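Acyl-CoA dehydrogenase domain protein Tcur3481 (Thermomonospora curvata, PDB 6WY9) probably acts, together with its partner protein Tcur3483, as an FAD-dependent acyl-CoA dehydrogenase in bacterial steroid degradation. Local coordinates at residues Arg224-Ala228 / Ala297-Lys301; Leu9-Gln13 / Gly69-Leu74. One frame throughout, in Å; residues are numbered along the deposited sequence.

Overall arrangement
Both contacts pair two roughly parallel helices through side chains, without hydrogen bonds between the segments. Contact 1 joins helices 215-248 and 295-319 of the C-terminal helical domain and is buried near the chain centre; contact 2 joins helices 5-23 and 67-80 of the N-terminal helical domain and lies further out, with Leu9 and Gln13 partly exposed. The axes come closer in contact 1, where alanines face one another; a buried arginine lays its guanidinium against a leucine and a lysine its methylenes against the other helix, whereas contact 2 relies on leucine, valine and alanine. Their centres are about 17 Å apart, yet Thr225 CG2 packs 3.9 Å from Cys72 SG, linking the two domains.

Contact 1. Residues Arg224-Ala228 / Ala297-Lys301; sequences RTALA and ALVAK
Two nearly parallel helices of the C-terminal helical bundle of the acyl-CoA dehydrogenase fold pack closely here, 215-248 through Arg224-Ala228 and 295-319 through Ala297-Lys301. Both segments are regular alpha-helix, with axes 8.4 Å apart and crossing at +29°. Thr225 lies opposite Ala297 (CA-CA 5.5 Å) and Ala228 opposite Lys301 (CA-CA 5.4 Å). Small residues permit this closeness: Ala228 CB lies 3.8 Å from Ala300 O and 4.2 Å from Ala300 CB, and Ala297 CB sits 3.7 Å from Thr225 OG1, a hydroxyl hydrogen-bonded to Asp221 O. Arg224 (m, t, t) extends across the partner helix, bringing NE to 3.8 Å from Leu298 CD2, which lies over one guanidinium face. Lys301 (t, p, t, p) reaches to the flank of helix 215-248, with CD 4.0 Å from Arg224 O and CE 4.0 Å from Leu227 CD1; its NZ donates a hydrogen bond to Thr343 O and forms a salt bridge with Asp305. Helices 260-288 and 347-362 complete the bundle, packing on Thr225 and Leu298; helix 67-80 also covers Thr225.

Contact 2. Residues Leu9-Gln13 / Gly69-Leu74; sequences LTELQ and GALCVL
Helix 5-23, near the N-terminus, lies against helix 67-80 in an apolar contact made by Leu9-Gln13 and Gly69-Leu74. Each segment is regular alpha-helix, held by backbone hydrogen bonds such as Gln13 N to Leu9 O (2.9 Å) and Val73 N to Gly69 O (3.0 Å). The helices run in roughly the same direction, crossing at -30° with axes 9.5 Å apart at closest approach. Leu9 is level with Ala70 and Gln13 with Val73, each pair having CA atoms 6.3 Å apart.

Val73 (chi1 t) is the main bump on its helix. It enters the hollow bordered by Leu9, Leu12 and Gln13, where its CG1 is 3.8 Å from each of Leu9 O, Leu12 CD2 and Gln13 CB. In return, Leu9 (m, t) places CD2 on the low surface at Ala70, beside Gly69, 3.7 Å from Ala70 CA and 4.3 Å from Val73 CG2. Leu12 (t, t) reaches across between Ala70 and Leu74: its CD1 is 3.5 Å from Ala70 CB, while its CD2 lies 4.2 Å from Leu74 CB. Leu52 and Val55 also pack on Leu12, and Trp281 of helix 260-288 packs on Val73.

The fit is reciprocal: Val73 fills the hollow on helix 5-23, and Leu9 and Leu12 pack on the low surface at Ala70. It joins two helices of the N-terminal helical domain of the acyl-CoA dehydrogenase fold.

Contact 1. Residues Arg224-Ala228 / Ala297-Lys301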
loop_
_atom_site.group_PDB
_atom_site.type_symbol
_atom_site.label_atom_id
_atom_site.label_comp_id
_atom_site.label_asym_id
_atom_site.label_seq_id
_atom_site.Cartn_x
_atom_site.Cartn_y
_atom_site.Cartn_z
ATOM N N ARG B 224 -1.914 -21.927 -12.252
ATOM C CA ARG B 224 -2.062 -20.578 -11.701
ATOM C C ARG B 224 -3.512 -20.313 -11.311
ATOM O O ARG B 224 -3.796 -19.728 -10.244
ATOM C CB ARG B 224 -1.587 -19.533 -12.720
ATOM C CG ARG B 224 -0.041 -19.488 -12.917
ATOM C CD ARG B 224 0.418 -18.481 -13.994
ATOM N NE ARG B 224 1.900 -18.394 -14.098
ATOM C CZ ARG B 224 2.606 -18.567 -15.218
ATOM N NH1 ARG B 224 1.983 -18.855 -16.373
ATOM N NH2 ARG B 224 3.950 -18.455 -15.190
ATOM N N THR B 225 -4.439 -20.695 -12.197
ATOM C CA THR B 225 -5.867 -20.508 -11.955
ATOM C C THR B 225 -6.308 -21.340 -10.761
ATOM O O THR B 225 -7.008 -20.853 -9.875
ATOM C CB THR B 225 -6.642 -20.877 -13.231
ATOM O OG1 THR B 225 -6.181 -20.058 -14.315
ATOM C CG2 THR B 225 -8.135 -20.678 -13.065
ATOM N N ALA B 226 -5.863 -22.598 -10.707
ATOM C CA ALA B 226 -6.227 -23.474 -9.604
ATOM C C ALA B 226 -5.680 -22.951 -8.269
ATOM O O ALA B 226 -6.372 -22.995 -7.241
ATOM C CB ALA B 226 -5.708 -24.897 -9.911
ATOM N N LEU B 227 -4.421 -22.497 -8.255
ATOM C CA LEU B 227 -3.873 -21.958 -7.024
ATOM C C LEU B 227 -4.673 -20.738 -6.593
ATOM O O LEU B 227 -4.906 -20.532 -5.407
ATOM C CB LEU B 227 -2.382 -21.586 -7.205
ATOM C CG LEU B 227 -1.424 -22.788 -7.253
ATOM C CD1 LEU B 227 -0.057 -22.393 -8.002
ATOM C CD2 LEU B 227 -1.182 -23.316 -5.821
ATOM N N ALA B 228 -5.067 -19.901 -7.548
ATOM C CA ALA B 228 -5.897 -18.758 -7.190
ATOM C C ALA B 228 -7.233 -19.212 -6.615
ATOM O O ALA B 228 -7.753 -18.570 -5.702
ATOM C CB ALA B 228 -6.092 -17.848 -8.385
ATOM N N ALA B 297 -4.967 -15.574 -16.541
ATOM C CA ALA B 297 -4.503 -16.446 -15.468
ATOM C C ALA B 297 -3.501 -15.740 -14.564
ATOM O O ALA B 297 -3.552 -15.899 -13.336
ATOM C CB ALA B 297 -3.912 -17.728 -16.077
ATOM N N LEU B 298 -2.596 -14.931 -15.150
ATOM C CA LEU B 298 -1.637 -14.170 -14.363
ATOM C C LEU B 298 -2.306 -13.088 -13.531
ATOM O O LEU B 298 -1.837 -12.794 -12.422
ATOM C CB LEU B 298 -0.567 -13.548 -15.280
ATOM C CG LEU B 298 0.629 -14.471 -15.598
ATOM C CD1 LEU B 298 1.475 -13.921 -16.776
ATOM C CD2 LEU B 298 1.505 -14.670 -14.315
ATOM N N VAL B 299 -3.365 -12.456 -14.057
ATOM C CA VAL B 299 -4.126 -11.493 -13.266
ATOM C C VAL B 299 -4.776 -12.201 -12.079
ATOM O O VAL B 299 -4.700 -11.725 -10.942
ATOM C CB VAL B 299 -5.183 -10.757 -14.129
ATOM C CG1 VAL B 299 -6.177 -9.999 -13.254
ATOM C CG2 VAL B 299 -4.518 -9.744 -15.088
ATOM N N ALA B 300 -5.423 -13.345 -12.324
ATOM C CA ALA B 300 -6.007 -14.054 -11.184
ATOM C C ALA B 300 -4.923 -14.421 -10.179
ATOM O O ALA B 300 -5.105 -14.254 -8.972
ATOM C CB ALA B 300 -6.758 -15.298 -11.647
ATOM N N LYS B 301 -3.778 -14.894 -10.665
ATOM C CA LYS B 301 -2.689 -15.315 -9.776
ATOM C C LYS B 301 -2.083 -14.137 -9.023
ATOM O O LYS B 301 -1.723 -14.261 -7.839
ATOM C CB LYS B 301 -1.618 -16.058 -10.605
ATOM C CG LYS B 301 -0.416 -16.593 -9.798
ATOM C CD LYS B 301 -0.902 -17.528 -8.653
ATOM C CE LYS B 301 0.266 -18.388 -8.110
ATOM N NZ LYS B 301 1.523 -17.594 -7.846
#

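Contact 2. Residues Leu9-Gln13 / Gly69-Leu74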
loop_
_atom_site.group_PDB
_atom_site.type_symbol
_atom_site.label_atom_id
_atom_site.label_comp_id
_atom_site.label_asym_id
_atom_site.label_seq_id
_atom_site.Cartn_x
_atom_site.Cartn_y
_atom_site.Cartn_z
ATOM N N LEU B 9 -22.923 -26.936 -10.116
ATOM C CA LEU B 9 -21.805 -26.362 -9.370
ATOM C C LEU B 9 -22.210 -25.999 -7.936
ATOM O O LEU B 9 -21.407 -26.142 -7.005
ATOM C CB LEU B 9 -21.244 -25.153 -10.136
ATOM C CG LEU B 9 -20.501 -25.549 -11.431
ATOM C CD1 LEU B 9 -19.926 -24.359 -12.160
ATOM C CD2 LEU B 9 -19.395 -26.552 -11.168
ATOM N N THR B 10 -23.453 -25.568 -7.732
ATOM C CA THR B 10 -23.954 -25.371 -6.379
ATOM C C THR B 10 -24.026 -26.687 -5.613
ATOM O O THR B 10 -23.575 -26.774 -4.462
ATOM C CB THR B 10 -25.328 -24.711 -6.432
ATOM O OG1 THR B 10 -25.188 -23.402 -6.984
ATOM C CG2 THR B 10 -25.915 -24.601 -5.058
ATOM N N GLU B 11 -24.612 -27.721 -6.221
ATOM C CA GLU B 11 -24.595 -29.038 -5.595
ATOM C C GLU B 11 -23.165 -29.472 -5.285
ATOM O O GLU B 11 -22.871 -29.964 -4.187
ATOM C CB GLU B 11 -25.294 -30.060 -6.495
ATOM C CG GLU B 11 -26.699 -29.643 -6.894
ATOM C CD GLU B 11 -27.448 -30.716 -7.684
ATOM O OE1 GLU B 11 -26.981 -31.880 -7.729
ATOM O OE2 GLU B 11 -28.513 -30.392 -8.257
ATOM N N LEU B 12 -22.260 -29.308 -6.250
ATOM C CA LEU B 12 -20.857 -29.633 -6.008
ATOM C C LEU B 12 -20.350 -28.933 -4.754
ATOM O O LEU B 12 -19.733 -29.543 -3.872
ATOM C CB LEU B 12 -20.030 -29.209 -7.226
ATOM C CG LEU B 12 -18.596 -29.698 -7.411
ATOM C CD1 LEU B 12 -18.155 -29.271 -8.786
ATOM C CD2 LEU B 12 -17.700 -29.097 -6.388
ATOM N N GLN B 13 -20.634 -27.642 -4.653
ATOM C CA GLN B 13 -20.107 -26.847 -3.557
ATOM C C GLN B 13 -20.644 -27.322 -2.199
ATOM O O GLN B 13 -19.892 -27.443 -1.220
ATOM C CB GLN B 13 -20.451 -25.387 -3.817
ATOM C CG GLN B 13 -20.020 -24.459 -2.731
ATOM C CD GLN B 13 -20.332 -23.026 -3.081
ATOM O OE1 GLN B 13 -19.438 -22.256 -3.404
ATOM N NE2 GLN B 13 -21.602 -22.661 -3.018
ATOM N N GLY B 69 -13.959 -25.094 -14.252
ATOM C CA GLY B 69 -14.892 -24.443 -13.330
ATOM C C GLY B 69 -15.230 -25.290 -12.120
ATOM O O GLY B 69 -15.228 -24.804 -10.972
ATOM N N ALA B 70 -15.571 -26.563 -12.354
ATOM C CA ALA B 70 -15.854 -27.459 -11.235
ATOM C C ALA B 70 -14.614 -27.625 -10.360
ATOM O O ALA B 70 -14.709 -27.650 -9.122
ATOM C CB ALA B 70 -16.339 -28.827 -11.745
ATOM N N LEU B 71 -13.439 -27.758 -10.985
ATOM C CA LEU B 71 -12.223 -27.859 -10.199
ATOM C C LEU B 71 -12.070 -26.637 -9.295
ATOM O O LEU B 71 -11.798 -26.761 -8.091
ATOM C CB LEU B 71 -11.006 -28.007 -11.116
ATOM C CG LEU B 71 -9.699 -28.013 -10.304
ATOM C CD1 LEU B 71 -9.691 -29.128 -9.233
ATOM C CD2 LEU B 71 -8.449 -28.056 -11.223
ATOM N N CYS B 72 -12.312 -25.452 -9.842
ATOM C CA CYS B 72 -12.131 -24.241 -9.033
ATOM C C CYS B 72 -13.152 -24.165 -7.898
ATOM O O CYS B 72 -12.836 -23.673 -6.806
ATOM C CB CYS B 72 -12.196 -23.014 -9.926
ATOM S SG CYS B 72 -10.661 -22.851 -10.958
ATOM N N VAL B 73 -14.381 -24.642 -8.126
ATOM C CA VAL B 73 -15.374 -24.650 -7.055
ATOM C C VAL B 73 -14.909 -25.566 -5.938
ATOM O O VAL B 73 -14.947 -25.206 -4.756
ATOM C CB VAL B 73 -16.759 -25.062 -7.609
ATOM C CG1 VAL B 73 -17.765 -25.337 -6.502
ATOM C CG2 VAL B 73 -17.297 -23.970 -8.501
ATOM N N LEU B 74 -14.411 -26.752 -6.303
ATOM C CA LEU B 74 -13.899 -27.679 -5.297
ATOM C C LEU B 74 -12.681 -27.111 -4.562
ATOM O O LEU B 74 -12.572 -27.257 -3.339
ATOM C CB LEU B 74 -13.545 -29.012 -5.949
ATOM C CG LEU B 74 -12.879 -30.066 -5.068
ATOM C CD1 LEU B 74 -13.841 -30.601 -3.962
ATOM C CD2 LEU B 74 -12.345 -31.225 -5.934
#